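Metallo-beta-lactamase (Serratia marcescens, PDB 6K4T) probably hydrolyses the beta-lactam ring of antibiotics with two bound zinc ions, as a class B3 metallo-beta-lactamase. Local coordinates at residues L39-T44 with L69-H74; D76-I81 with S118-S123; A146-T151 with V193-G198; V170-S175 with I210-H215. All coordinates share one frame; numbering follows the deposited sequence.

Contact 1 of 4, residues L39-T44 with L69-H74; sequences LVDGTT and LSTHSH. With ZN (zinc ion), chain B; JKE (2-sulfanylbenzoic acid), chain D.
D41 meets T71 through both carboxylate oxygens. D41 OD2 accepts a hydrogen bond from T71 OG1 at 2.6 Å, on its syn lone pair. D41 OD1 accepts T71 N at 2.9 Å, also from the syn side but 23° out of the carboxylate plane. The two side chains cross at about a right angle. T71 OG1 sits between its backbone N and carbonyl carbon (chi1 53°), which brings the hydroxyl and the amide to the same carboxylate. A water donates to D41 OD1 at 2.7 Å. It also donates to H72 O and accepts from S70 OG, so OD1 is gripped twice and the turn before H72 is held.

Behind D41 the backbones pair as parallel strands. L69 N bonds to L39 O, and D41 N bonds to L69 O at 2.8 Å. V40 CG2 lies against L69 CD1 on one face of the sheet.

H72 NE2 and H74 ND1 bind one zinc ion at 2.0 and 2.1 Å, with H150 and SD of 2-sulfanylbenzoic acid completing its site. The contact lies at the C-terminal ends of the adjacent strands 37-40 and 65-69. W157 of strand 155-163 and F172 of strand 166-173 pack against it, and helix 75-78 follows H74.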
loop_
_atom_site.group_PDB
_atom_site.type_symbol
_atom_site.label_atom_id
_atom_site.label_comp_id
_atom_site.label_asym_id
_atom_site.label_seq_id
_atom_site.Cartn_x
_atom_site.Cartn_y
_atom_site.Cartn_z
ATOM N N LEU A 39 -5.178 -7.819 5.964
ATOM C CA LEU A 39 -3.841 -7.220 6.022
ATOM C C LEU A 39 -3.554 -6.524 4.692
ATOM O O LEU A 39 -3.773 -7.128 3.630
ATOM C CB LEU A 39 -2.815 -8.328 6.288
ATOM C CG LEU A 39 -1.358 -7.873 6.249
ATOM C CD1 LEU A 39 -1.053 -6.877 7.363
ATOM C CD2 LEU A 39 -0.441 -9.081 6.345
ATOM N N VAL A 40 -3.094 -5.275 4.750
ATOM C CA VAL A 40 -2.649 -4.572 3.594
ATOM C C VAL A 40 -1.130 -4.523 3.610
ATOM O O VAL A 40 -0.549 -3.925 4.495
ATOM C CB VAL A 40 -3.253 -3.157 3.504
ATOM C CG1 VAL A 40 -2.885 -2.505 2.184
ATOM C CG2 VAL A 40 -4.751 -3.196 3.703
ATOM N N ASP A 41 -0.549 -5.192 2.605
ATOM C CA ASP A 41 0.879 -5.288 2.273
ATOM C C ASP A 41 1.611 -6.208 3.265
ATOM O O ASP A 41 1.102 -6.553 4.325
ATOM C CB ASP A 41 1.547 -3.928 2.092
ATOM C CG ASP A 41 1.339 -3.374 0.685
ATOM O OD1 ASP A 41 0.933 -4.168 -0.221
ATOM O OD2 ASP A 41 1.576 -2.169 0.489
ATOM N N GLY A 42 2.833 -6.614 2.890
ATOM C CA GLY A 42 3.648 -7.542 3.680
ATOM C C GLY A 42 5.002 -6.995 4.087
ATOM O O GLY A 42 5.710 -7.661 4.849
ATOM N N THR A 43 5.356 -5.793 3.597
ATOM C CA THR A 43 6.725 -5.237 3.718
ATOM C C THR A 43 7.710 -6.180 3.016
ATOM O O THR A 43 7.376 -6.753 1.992
ATOM C CB THR A 43 7.111 -4.881 5.167
ATOM O OG1 THR A 43 7.565 -6.003 5.945
ATOM C CG2 THR A 43 5.988 -4.164 5.885
ATOM N N THR A 44 8.953 -6.230 3.502
ATOM C CA THR A 44 10.012 -7.022 2.889
ATOM C C THR A 44 9.912 -8.474 3.386
ATOM O O THR A 44 9.181 -8.810 4.319
ATOM C CB THR A 44 11.394 -6.467 3.250
ATOM O OG1 THR A 44 11.483 -6.577 4.673
ATOM C CG2 THR A 44 11.624 -5.041 2.811
ATOM N N LEU A 69 -4.016 -7.804 0.966
ATOM C CA LEU A 69 -4.180 -6.895 -0.150
ATOM C C LEU A 69 -2.822 -6.308 -0.514
ATOM O O LEU A 69 -2.111 -5.827 0.356
ATOM C CB LEU A 69 -5.149 -5.772 0.223
ATOM C CG LEU A 69 -6.461 -6.209 0.873
ATOM C CD1 LEU A 69 -7.387 -5.027 1.051
ATOM C CD2 LEU A 69 -7.157 -7.321 0.081
ATOM N N SER A 70 -2.500 -6.290 -1.806
ATOM C CA SER A 70 -1.229 -5.777 -2.287
ATOM C C SER A 70 -1.444 -4.428 -2.976
ATOM O O SER A 70 -2.298 -4.311 -3.873
ATOM C CB SER A 70 -0.606 -6.763 -3.240
ATOM O OG SER A 70 0.545 -6.207 -3.876
ATOM N N THR A 71 -0.664 -3.432 -2.576
ATOM C CA THR A 71 -0.585 -2.173 -3.334
ATOM C C THR A 71 0.150 -2.399 -4.663
ATOM O O THR A 71 -0.459 -2.295 -5.716
ATOM C CB THR A 71 0.095 -1.056 -2.531
ATOM O OG1 THR A 71 1.367 -1.527 -2.068
ATOM C CG2 THR A 71 -0.769 -0.560 -1.388
ATOM N N HIS A 72 1.451 -2.705 -4.598
ATOM C CA HIS A 72 2.149 -3.076 -5.789
ATOM C C HIS A 72 3.284 -4.047 -5.503
ATOM O O HIS A 72 3.735 -4.204 -4.370
ATOM C CB HIS A 72 2.648 -1.842 -6.544
ATOM C CG HIS A 72 3.819 -1.129 -5.940
ATOM N ND1 HIS A 72 3.686 -0.084 -5.053
ATOM C CD2 HIS A 72 5.157 -1.297 -6.132
ATOM C CE1 HIS A 72 4.893 0.352 -4.700
ATOM N NE2 HIS A 72 5.819 -0.374 -5.362
ATOM N N SER A 73 3.750 -4.654 -6.598
ATOM C CA SER A 73 4.590 -5.837 -6.578
ATOM C C SER A 73 6.076 -5.487 -6.705
ATOM O O SER A 73 6.726 -5.916 -7.647
ATOM C CB SER A 73 4.134 -6.759 -7.674
ATOM O OG SER A 73 3.979 -6.053 -8.893
ATOM N N HIS A 74 6.590 -4.703 -5.743
ATOM C CA HIS A 74 8.055 -4.579 -5.543
ATOM C C HIS A 74 8.447 -5.172 -4.188
ATOM O O HIS A 74 7.616 -5.287 -3.271
ATOM C CB HIS A 74 8.510 -3.114 -5.644
ATOM C CG HIS A 74 8.338 -2.555 -7.009
ATOM N ND1 HIS A 74 8.157 -1.216 -7.265
ATOM C CD2 HIS A 74 8.295 -3.184 -8.200
ATOM C CE1 HIS A 74 8.047 -1.049 -8.569
ATOM N NE2 HIS A 74 8.104 -2.230 -9.164
HETATM ZN ZN ZN B . 7.660 0.325 -5.919
HETATM S SD JKE D . 9.322 0.837 -4.505
HETATM C CG JKE D . 7.882 3.789 -4.274
HETATM C CZ JKE D . 9.267 3.638 -4.762
HETATM C CD1 JKE D . 11.301 2.388 -5.420
HETATM O OD1 JKE D . 7.359 4.897 -4.396
HETATM C CD2 JKE D . 11.248 4.787 -5.566
HETATM O OD2 JKE D . 7.218 2.802 -3.738
HETATM C CE1 JKE D . 9.990 2.376 -4.931
HETATM C CE2 JKE D . 9.953 4.817 -5.082
HETATM C CG1 JKE D . 11.928 3.591 -5.743
HETATM O O HOH W 1 2.463 -5.355 -2.133
#

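Contact 2 of 4, residues D76-I81 with S118-S123; sequences DHAGGI and SNFPGS. With ZN (zinc ion), chain C; JKE (2-sulfanylbenzoic acid), chain D.
The apolar part of the contact is F120 against A78 and G79. A78 CB lies 3.9 Å from F120 CE2 and nearly as close to CZ, so the methyl meets the far end of the ring. G79 CA approaches F120 CB, also at 3.9 Å, and comes to the ring obliquely. F120 CG lies between its backbone N and carbonyl carbon (chi1 59°), and this brings the ring alongside the A78-G79 backbone. P121 adds its ring carbon CD, 3.5 Å from G79 O. Further along, I81 CG2 touches S123 OG in one of two S123 conformers.

The polar part runs through one water. It donates to A78 O at 2.7 Å and to P121 O at 2.6 Å, tying two backbone carbonyls that could not bond to each other. A78 O also accepts I81 N, so one carbonyl serves both the chain turn and the bridge. No direct hydrogen bond joins the segments.

The metal part belongs to segment 76-81 alone. D76 OD2 binds the second zinc ion at 2.1 Å and H77 NE2 binds it at 2.0 Å. H215 and the atoms SD and OD2 of 2-sulfanylbenzoic acid complete five ligands. OD2 and SD lie at the edge of the H77 ring. D76 and H77 belong to the HxHxDH motif of the metallo-beta-lactamase superfamily.

The chemistry is therefore split. Metal bonds hold one end of 76-81. At its other end, the loop 118-123 adds van der Waals contacts and a single water bridge, a joint without charge pairs.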
loop_
_atom_site.group_PDB
_atom_site.type_symbol
_atom_site.label_atom_id
_atom_site.label_comp_id
_atom_site.label_asym_id
_atom_site.label_seq_id
_atom_site.Cartn_x
_atom_site.Cartn_y
_atom_site.Cartn_z
ATOM N N ASP A 76 9.853 -4.230 -1.562
ATOM C CA ASP A 76 9.748 -3.511 -0.296
ATOM C C ASP A 76 8.325 -3.596 0.281
ATOM O O ASP A 76 8.175 -3.533 1.484
ATOM C CB ASP A 76 10.287 -2.087 -0.434
ATOM C CG ASP A 76 9.657 -1.238 -1.524
ATOM O OD1 ASP A 76 9.239 -1.812 -2.555
ATOM O OD2 ASP A 76 9.571 0.004 -1.312
ATOM N N HIS A 77 7.299 -3.712 -0.577
ATOM C CA HIS A 77 5.886 -3.790 -0.145
ATOM C C HIS A 77 5.390 -5.241 -0.126
ATOM O O HIS A 77 4.514 -5.594 0.681
ATOM C CB HIS A 77 4.993 -2.919 -1.035
ATOM C CG HIS A 77 5.556 -1.547 -1.194
ATOM N ND1 HIS A 77 5.399 -0.564 -0.216
ATOM C CD2 HIS A 77 6.331 -1.009 -2.166
ATOM C CE1 HIS A 77 6.055 0.518 -0.605
ATOM N NE2 HIS A 77 6.674 0.271 -1.786
ATOM N N ALA A 78 5.866 -6.040 -1.078
ATOM C CA ALA A 78 5.308 -7.338 -1.403
ATOM C C ALA A 78 6.262 -8.471 -0.981
ATOM O O ALA A 78 5.862 -9.626 -0.984
ATOM C CB ALA A 78 4.994 -7.452 -2.871
ATOM N N GLY A 79 7.510 -8.155 -0.622
ATOM C CA GLY A 79 8.499 -9.186 -0.321
ATOM C C GLY A 79 8.075 -10.132 0.803
ATOM O O GLY A 79 8.470 -11.307 0.812
ATOM N N GLY A 80 7.312 -9.600 1.772
ATOM C CA GLY A 80 6.828 -10.355 2.906
ATOM C C GLY A 80 5.496 -11.060 2.654
ATOM O O GLY A 80 5.020 -11.786 3.542
ATOM N N ILE A 81 4.841 -10.810 1.504
ATOM C CA ILE A 81 3.492 -11.337 1.345
ATOM C C ILE A 81 3.523 -12.874 1.345
ATOM O O ILE A 81 2.659 -13.498 1.943
ATOM C CB ILE A 81 2.808 -10.763 0.102
ATOM C CG1 ILE A 81 2.455 -9.298 0.380
ATOM C CG2 ILE A 81 1.593 -11.605 -0.277
ATOM C CD1 ILE A 81 1.808 -8.578 -0.775
ATOM N N SER A 118 15.104 -5.962 -7.566
ATOM C CA SER A 118 15.468 -7.203 -6.915
ATOM C C SER A 118 14.234 -8.115 -6.837
ATOM O O SER A 118 13.134 -7.662 -6.505
ATOM C CB SER A 118 16.017 -6.946 -5.541
ATOM O OG SER A 118 17.238 -6.223 -5.612
ATOM N N ASN A 119 14.415 -9.406 -7.129
ATOM C CA ASN A 119 13.341 -10.370 -7.025
ATOM C C ASN A 119 12.963 -10.578 -5.550
ATOM O O ASN A 119 13.702 -10.235 -4.624
ATOM C CB ASN A 119 13.694 -11.705 -7.680
ATOM C CG ASN A 119 13.991 -11.596 -9.162
ATOM O OD1 ASN A 119 13.636 -10.620 -9.825
ATOM N ND2 ASN A 119 14.661 -12.609 -9.680
ATOM N N PHE A 120 11.771 -11.122 -5.332
ATOM C CA PHE A 120 11.309 -11.424 -3.988
ATOM C C PHE A 120 10.565 -12.756 -4.025
ATOM O O PHE A 120 10.338 -13.332 -5.084
ATOM C CB PHE A 120 10.490 -10.251 -3.448
ATOM C CG PHE A 120 9.273 -9.900 -4.268
ATOM C CD1 PHE A 120 9.346 -9.003 -5.318
ATOM C CD2 PHE A 120 8.059 -10.505 -3.995
ATOM C CE1 PHE A 120 8.211 -8.694 -6.061
ATOM C CE2 PHE A 120 6.934 -10.212 -4.745
ATOM C CZ PHE A 120 7.009 -9.308 -5.773
ATOM N N PRO A 121 10.207 -13.339 -2.864
ATOM C CA PRO A 121 9.600 -14.673 -2.862
ATOM C C PRO A 121 8.200 -14.661 -3.495
ATOM O O PRO A 121 7.357 -13.820 -3.173
ATOM C CB PRO A 121 9.558 -15.053 -1.371
ATOM C CG PRO A 121 10.609 -14.161 -0.725
ATOM C CD PRO A 121 10.559 -12.867 -1.512
ATOM N N GLY A 122 7.952 -15.595 -4.403
ATOM C CA GLY A 122 6.644 -15.746 -4.997
ATOM C C GLY A 122 5.614 -16.230 -3.993
ATOM O O GLY A 122 5.940 -17.020 -3.087
ATOM N N SER A 123 4.368 -15.786 -4.160
ATOM C CA SER A 123 3.294 -16.149 -3.241
ATOM C C SER A 123 2.356 -17.174 -3.891
ATOM O O SER A 123 2.192 -17.199 -5.094
ATOM C CB SER A 123 2.559 -14.905 -2.786
ATOM O OG SER A 123 1.523 -15.186 -1.847
HETATM ZN ZN ZN C . 8.319 1.207 -2.423
HETATM S SD JKE D . 9.322 0.837 -4.505
HETATM C CG JKE D . 7.882 3.789 -4.274
HETATM C CZ JKE D . 9.267 3.638 -4.762
HETATM C CD1 JKE D . 11.301 2.388 -5.420
HETATM O OD1 JKE D . 7.359 4.897 -4.396
HETATM C CD2 JKE D . 11.248 4.787 -5.566
HETATM O OD2 JKE D . 7.218 2.802 -3.738
HETATM C CE1 JKE D . 9.990 2.376 -4.931
HETATM C CE2 JKE D . 9.953 4.817 -5.082
HETATM C CG1 JKE D . 11.928 3.591 -5.743
HETATM O O HOH W 2 6.003 -12.262 -1.517
#

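Contact 3 of 4, residues A146-T151 with V193-G198; sequences ATPGHT and VASLRG. With ZN (zinc ion), chain B; JKE (2-sulfanylbenzoic acid), chain D; SO4 (sulfate ion), chain G.
The loop between strands 140-146 and 155-163 carries H150, the third protein ligand of one zinc ion, and rests on helix 190-205. P148 and S195 touch first. The flank of the proline ring lies on the serine, with P148 CG 3.8 Å from S195 CB. The hydroxyl is turned to E191 O, one helical turn earlier, so S195 offers P148 mainly its carbon and the side of its oxygen. P148 O and S195 O lie 3.2 Å apart. Both are acceptors. S199 OG is in hydrogen-bonding position to each, so its one proton must be shared or alternate.

Next to P148, G149 packs directly on L196, at a phi of 138° that glycine tolerates. G149 CA is 3.7 Å from both L196 CG and CD2. CD2 reaches on to H150 N. G149 N bonds to T151 O, which folds the loop back across H150.

This loop is part of the metallo-beta-lactamase fold, whose metal ligands sit on loops at one edge of the sheets. H150 CG is anti to its backbone N (chi1 -177°), and the ring points away from the helix to the metal. H150 NE2 binds the zinc ion that H72 and H74 also hold. H150 ND1 is hydrogen-bonded to T177 O, which fixes the ring's rotation. H150 CE1 comes within 3.4 Å of the ring carbon CZ of 2-sulfanylbenzoic acid, obliquely. On the helix side turned from the loop, R197 NH1 and NH2 hold a sulfate ion, probably from the crystallisation liquor, and NH1 also pairs with E254.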
loop_
_atom_site.group_PDB
_atom_site.type_symbol
_atom_site.label_atom_id
_atom_site.label_comp_id
_atom_site.label_asym_id
_atom_site.label_seq_id
_atom_site.Cartn_x
_atom_site.Cartn_y
_atom_site.Cartn_z
ATOM N N ALA A 146 -7.914 1.211 -9.007
ATOM C CA ALA A 146 -6.764 1.070 -9.860
ATOM C C ALA A 146 -5.975 2.377 -9.859
ATOM O O ALA A 146 -6.510 3.419 -10.177
ATOM C CB ALA A 146 -7.175 0.672 -11.255
ATOM N N THR A 147 -4.691 2.281 -9.508
ATOM C CA THR A 147 -3.787 3.426 -9.519
ATOM C C THR A 147 -2.491 3.007 -10.187
ATOM O O THR A 147 -1.442 2.939 -9.543
ATOM C CB THR A 147 -3.561 4.033 -8.122
ATOM O OG1 THR A 147 -3.043 3.056 -7.222
ATOM C CG2 THR A 147 -4.833 4.596 -7.533
ATOM N N PRO A 148 -2.534 2.697 -11.495
ATOM C CA PRO A 148 -1.358 2.241 -12.227
ATOM C C PRO A 148 -0.369 3.383 -12.481
ATOM O O PRO A 148 -0.667 4.580 -12.286
ATOM C CB PRO A 148 -1.947 1.738 -13.547
ATOM C CG PRO A 148 -3.159 2.590 -13.759
ATOM C CD PRO A 148 -3.719 2.784 -12.367
ATOM N N GLY A 149 0.828 2.994 -12.902
ATOM C CA GLY A 149 1.832 3.944 -13.330
ATOM C C GLY A 149 3.200 3.579 -12.811
ATOM O O GLY A 149 4.143 3.376 -13.568
ATOM N N HIS A 150 3.301 3.488 -11.487
ATOM C CA HIS A 150 4.483 2.939 -10.818
ATOM C C HIS A 150 4.625 1.452 -11.168
ATOM O O HIS A 150 5.733 0.976 -11.392
ATOM C CB HIS A 150 4.421 3.255 -9.322
ATOM C CG HIS A 150 5.604 2.808 -8.536
ATOM N ND1 HIS A 150 6.770 3.551 -8.457
ATOM C CD2 HIS A 150 5.808 1.712 -7.770
ATOM C CE1 HIS A 150 7.629 2.929 -7.648
ATOM N NE2 HIS A 150 7.056 1.800 -7.211
ATOM N N THR A 151 3.478 0.764 -11.218
ATOM C CA THR A 151 3.351 -0.600 -11.780
ATOM C C THR A 151 2.013 -0.653 -12.508
ATOM O O THR A 151 1.121 0.154 -12.204
ATOM C CB THR A 151 3.399 -1.699 -10.708
ATOM O OG1 THR A 151 2.233 -1.588 -9.885
ATOM C CG2 THR A 151 4.668 -1.682 -9.875
ATOM N N VAL A 193 2.954 7.120 -18.765
ATOM C CA VAL A 193 2.666 8.522 -18.456
ATOM C C VAL A 193 1.151 8.736 -18.272
ATOM O O VAL A 193 0.729 9.362 -17.332
ATOM C CB VAL A 193 3.268 9.439 -19.534
ATOM C CG1 VAL A 193 2.774 10.866 -19.382
ATOM C CG2 VAL A 193 4.787 9.406 -19.519
ATOM N N ALA A 194 0.345 8.192 -19.198
ATOM C CA ALA A 194 -1.107 8.346 -19.102
ATOM C C ALA A 194 -1.627 7.685 -17.827
ATOM O O ALA A 194 -2.521 8.208 -17.184
ATOM C CB ALA A 194 -1.794 7.811 -20.335
ATOM N N SER A 195 -1.093 6.509 -17.488
ATOM C CA SER A 195 -1.534 5.789 -16.299
ATOM C C SER A 195 -1.240 6.610 -15.038
ATOM O O SER A 195 -2.089 6.754 -14.154
ATOM C CB SER A 195 -0.888 4.437 -16.224
ATOM O OG SER A 195 -1.505 3.558 -17.137
ATOM N N LEU A 196 -0.024 7.133 -14.933
ATOM C CA LEU A 196 0.350 7.942 -13.794
ATOM C C LEU A 196 -0.601 9.130 -13.660
ATOM O O LEU A 196 -1.115 9.419 -12.578
ATOM C CB LEU A 196 1.783 8.436 -13.975
ATOM C CG LEU A 196 2.867 7.454 -13.533
ATOM C CD1 LEU A 196 4.239 7.953 -13.979
ATOM C CD2 LEU A 196 2.846 7.232 -12.030
ATOM N N ARG A 197 -0.842 9.815 -14.784
ATOM C CA ARG A 197 -1.690 11.007 -14.750
ATOM C C ARG A 197 -3.123 10.664 -14.333
ATOM O O ARG A 197 -3.726 11.378 -13.514
ATOM C CB ARG A 197 -1.660 11.739 -16.088
ATOM C CG ARG A 197 -0.329 12.430 -16.313
ATOM C CD ARG A 197 -0.229 13.062 -17.687
ATOM N NE ARG A 197 0.980 13.854 -17.788
ATOM C CZ ARG A 197 1.487 14.341 -18.919
ATOM N NH1 ARG A 197 2.542 15.144 -18.858
ATOM N NH2 ARG A 197 0.942 14.023 -20.080
ATOM N N GLY A 198 -3.673 9.564 -14.858
ATOM C CA GLY A 198 -4.999 9.130 -14.433
ATOM C C GLY A 198 -5.034 8.816 -12.945
ATOM O O GLY A 198 -6.010 9.085 -12.255
HETATM ZN ZN ZN B . 7.660 0.325 -5.919
HETATM S SD JKE D . 9.322 0.837 -4.505
HETATM C CG JKE D . 7.882 3.789 -4.274
HETATM C CZ JKE D . 9.267 3.638 -4.762
HETATM C CD1 JKE D . 11.301 2.388 -5.420
HETATM O OD1 JKE D . 7.359 4.897 -4.396
HETATM C CD2 JKE D . 11.248 4.787 -5.566
HETATM O OD2 JKE D . 7.218 2.802 -3.738
HETATM C CE1 JKE D . 9.990 2.376 -4.931
HETATM C CE2 JKE D . 9.953 4.817 -5.082
HETATM C CG1 JKE D . 11.928 3.591 -5.743
HETATM S S SO4 G . 2.466 16.280 -22.610
HETATM O O1 SO4 G . 2.994 16.243 -24.020
HETATM O O2 SO4 G . 1.088 15.705 -22.582
HETATM O O3 SO4 G . 3.314 15.431 -21.712
HETATM O O4 SO4 G . 2.404 17.691 -22.115
#

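Contact 4 of 4, residues V170-S175 with I210-H215; sequences VVFADS and IAIAAH. With ZN (zinc ion), chain C; JKE (2-sulfanylbenzoic acid), chain D.
The F172 ring has I212 O over one face, 3.9 Å above the plane and offset toward the rim. I212 CG2 lies 4.1 Å from F172 CE2, and A214 CA reaches CE1 obliquely. At the edge of the H215 imidazole, in its plane, lie OD2 of 2-sulfanylbenzoic acid, a water and, in one of two S175 conformers, S175 OG. H215 NE2 binds the second zinc ion at 2.1 Å. In that conformer S175 OG donates to the ligand's OD2 at 2.7 Å and accepts from the water, which accepts H215 N.

Strands 170-173 and 210-213 run parallel, their axes 19° apart. They are neighbours in a beta-alpha-beta crossover through helix 190-205, with 210-213 outermost in its sheet. Backbone bonds run from V171 N to I210 O, I212 N to V171 O, A173 N to I212 O and A214 N to A173 O. V170, F172, I210 and I212 share one face, where V170 CG1 meets I212 CD1 at 3.9 Å. V171, A173, A211 and A213 take the other, under helix 241-260.

An apolar strand pair thus ends in polar loops. H215 holds the zinc ion, and S175 OG bonds the oxygen that the zinc also binds. T177 OG1 bonds the ligand too.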
loop_
_atom_site.group_PDB
_atom_site.type_symbol
_atom_site.label_atom_id
_atom_site.label_comp_id
_atom_site.label_asym_id
_atom_site.label_seq_id
_atom_site.Cartn_x
_atom_site.Cartn_y
_atom_site.Cartn_z
ATOM N N VAL A 170 -10.561 6.030 5.335
ATOM C CA VAL A 170 -9.164 5.670 5.364
ATOM C C VAL A 170 -8.742 5.195 3.975
ATOM O O VAL A 170 -9.457 4.453 3.284
ATOM C CB VAL A 170 -8.913 4.532 6.359
ATOM C CG1 VAL A 170 -7.421 4.266 6.492
ATOM C CG2 VAL A 170 -9.563 4.784 7.717
ATOM N N VAL A 171 -7.544 5.623 3.586
ATOM C CA VAL A 171 -6.965 5.340 2.271
ATOM C C VAL A 171 -5.569 4.770 2.498
ATOM O O VAL A 171 -4.732 5.447 3.138
ATOM C CB VAL A 171 -6.883 6.598 1.386
ATOM C CG1 VAL A 171 -6.224 6.298 0.055
ATOM C CG2 VAL A 171 -8.242 7.243 1.182
ATOM N N PHE A 172 -5.314 3.554 2.000
ATOM C CA PHE A 172 -3.961 3.013 1.945
ATOM C C PHE A 172 -3.451 3.307 0.538
ATOM O O PHE A 172 -3.834 2.658 -0.438
ATOM C CB PHE A 172 -3.915 1.520 2.286
ATOM C CG PHE A 172 -2.535 0.977 2.613
ATOM C CD1 PHE A 172 -1.545 0.902 1.649
ATOM C CD2 PHE A 172 -2.210 0.559 3.889
ATOM C CE1 PHE A 172 -0.286 0.404 1.945
ATOM C CE2 PHE A 172 -0.951 0.069 4.193
ATOM C CZ PHE A 172 0.014 0.001 3.215
ATOM N N ALA A 173 -2.610 4.330 0.445
ATOM C CA ALA A 173 -2.253 4.930 -0.820
ATOM C C ALA A 173 -1.065 4.193 -1.434
ATOM O O ALA A 173 0.026 4.194 -0.848
ATOM C CB ALA A 173 -1.943 6.400 -0.651
ATOM N N ASP A 174 -1.273 3.627 -2.632
ATOM C CA ASP A 174 -0.179 3.081 -3.407
ATOM C C ASP A 174 0.780 4.208 -3.817
ATOM O O ASP A 174 0.441 5.402 -3.811
ATOM C CB ASP A 174 -0.691 2.334 -4.628
ATOM C CG ASP A 174 0.368 1.501 -5.324
ATOM O OD1 ASP A 174 1.365 1.153 -4.661
ATOM O OD2 ASP A 174 0.110 1.118 -6.484
ATOM N N SER A 175 2.010 3.802 -4.123
ATOM C CA SER A 175 3.017 4.701 -4.662
ATOM C C SER A 175 2.599 5.215 -6.047
ATOM O O SER A 175 2.153 4.452 -6.892
ATOM C CB SER A 175 4.334 3.995 -4.707
ATOM O OG SER A 175 4.683 3.542 -3.409
ATOM N N ILE A 210 -8.013 9.932 6.395
ATOM C CA ILE A 210 -6.754 9.398 6.916
ATOM C C ILE A 210 -6.062 8.697 5.755
ATOM O O ILE A 210 -6.549 7.687 5.268
ATOM C CB ILE A 210 -6.975 8.437 8.099
ATOM C CG1 ILE A 210 -7.662 9.163 9.261
ATOM C CG2 ILE A 210 -5.660 7.796 8.537
ATOM C CD1 ILE A 210 -8.218 8.244 10.337
ATOM N N ALA A 211 -4.916 9.222 5.339
ATOM C CA ALA A 211 -4.094 8.571 4.305
ATOM C C ALA A 211 -2.907 7.884 4.979
ATOM O O ALA A 211 -2.196 8.482 5.785
ATOM C CB ALA A 211 -3.622 9.546 3.264
ATOM N N ILE A 212 -2.726 6.606 4.679
ATOM C CA ILE A 212 -1.561 5.858 5.071
ATOM C C ILE A 212 -0.842 5.524 3.769
ATOM O O ILE A 212 -1.337 4.730 2.981
ATOM C CB ILE A 212 -1.960 4.589 5.858
ATOM C CG1 ILE A 212 -2.700 4.937 7.149
ATOM C CG2 ILE A 212 -0.751 3.719 6.152
ATOM C CD1 ILE A 212 -3.737 3.930 7.575
ATOM N N ALA A 213 0.323 6.127 3.542
ATOM C CA ALA A 213 1.046 5.918 2.290
ATOM C C ALA A 213 1.951 4.693 2.405
ATOM O O ALA A 213 2.496 4.411 3.457
ATOM C CB ALA A 213 1.852 7.146 1.965
ATOM N N ALA A 214 2.097 3.957 1.295
ATOM C CA ALA A 214 2.876 2.714 1.295
ATOM C C ALA A 214 4.283 2.939 1.871
ATOM O O ALA A 214 4.770 2.137 2.680
ATOM C CB ALA A 214 2.937 2.160 -0.107
ATOM N N HIS A 215 4.923 4.037 1.466
ATOM C CA HIS A 215 6.074 4.600 2.175
ATOM C C HIS A 215 5.544 5.593 3.194
ATOM O O HIS A 215 5.058 6.653 2.795
ATOM C CB HIS A 215 7.063 5.262 1.191
ATOM C CG HIS A 215 7.805 4.249 0.380
ATOM N ND1 HIS A 215 8.945 3.632 0.864
ATOM C CD2 HIS A 215 7.549 3.682 -0.827
ATOM C CE1 HIS A 215 9.364 2.740 -0.007
ATOM N NE2 HIS A 215 8.541 2.761 -1.071
HETATM ZN ZN ZN C . 8.319 1.207 -2.423
HETATM S SD JKE D . 9.322 0.837 -4.505
HETATM C CG JKE D . 7.882 3.789 -4.274
HETATM C CZ JKE D . 9.267 3.638 -4.762
HETATM C CD1 JKE D . 11.301 2.388 -5.420
HETATM O OD1 JKE D . 7.359 4.897 -4.396
HETATM C CD2 JKE D . 11.248 4.787 -5.566
HETATM O OD2 JKE D . 7.218 2.802 -3.738
HETATM C CE1 JKE D . 9.990 2.376 -4.931
HETATM C CE2 JKE D . 9.953 4.817 -5.082
HETATM C CG1 JKE D . 11.928 3.591 -5.743
HETATM O O HOH W 3 4.185 5.351 -1.142
#

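Along the chain contact 1 comes first and contact 2 second. Contacts 3 and 4 follow, with their segments alternating. Contact 1 joins two strands of the seven-stranded sheet, and contact 4 joins two of the five-stranded one. Contact 2 joins helix 75-78 to the loop before strand 126-129. Contact 3 seats a loop on helix 190-205, which connects the strands of contact 4. Centres of contacts 1 and 2 lie about 8 Å apart, those of 2 and 3 about 21 Å. Contacts 1 and 3 share one zinc ion, contacts 2 and 4 the other. Loops at the strand ends of both sheets bring the metal ligands together at one edge of the alpha-beta/beta-alpha sandwich, as in this superfamily.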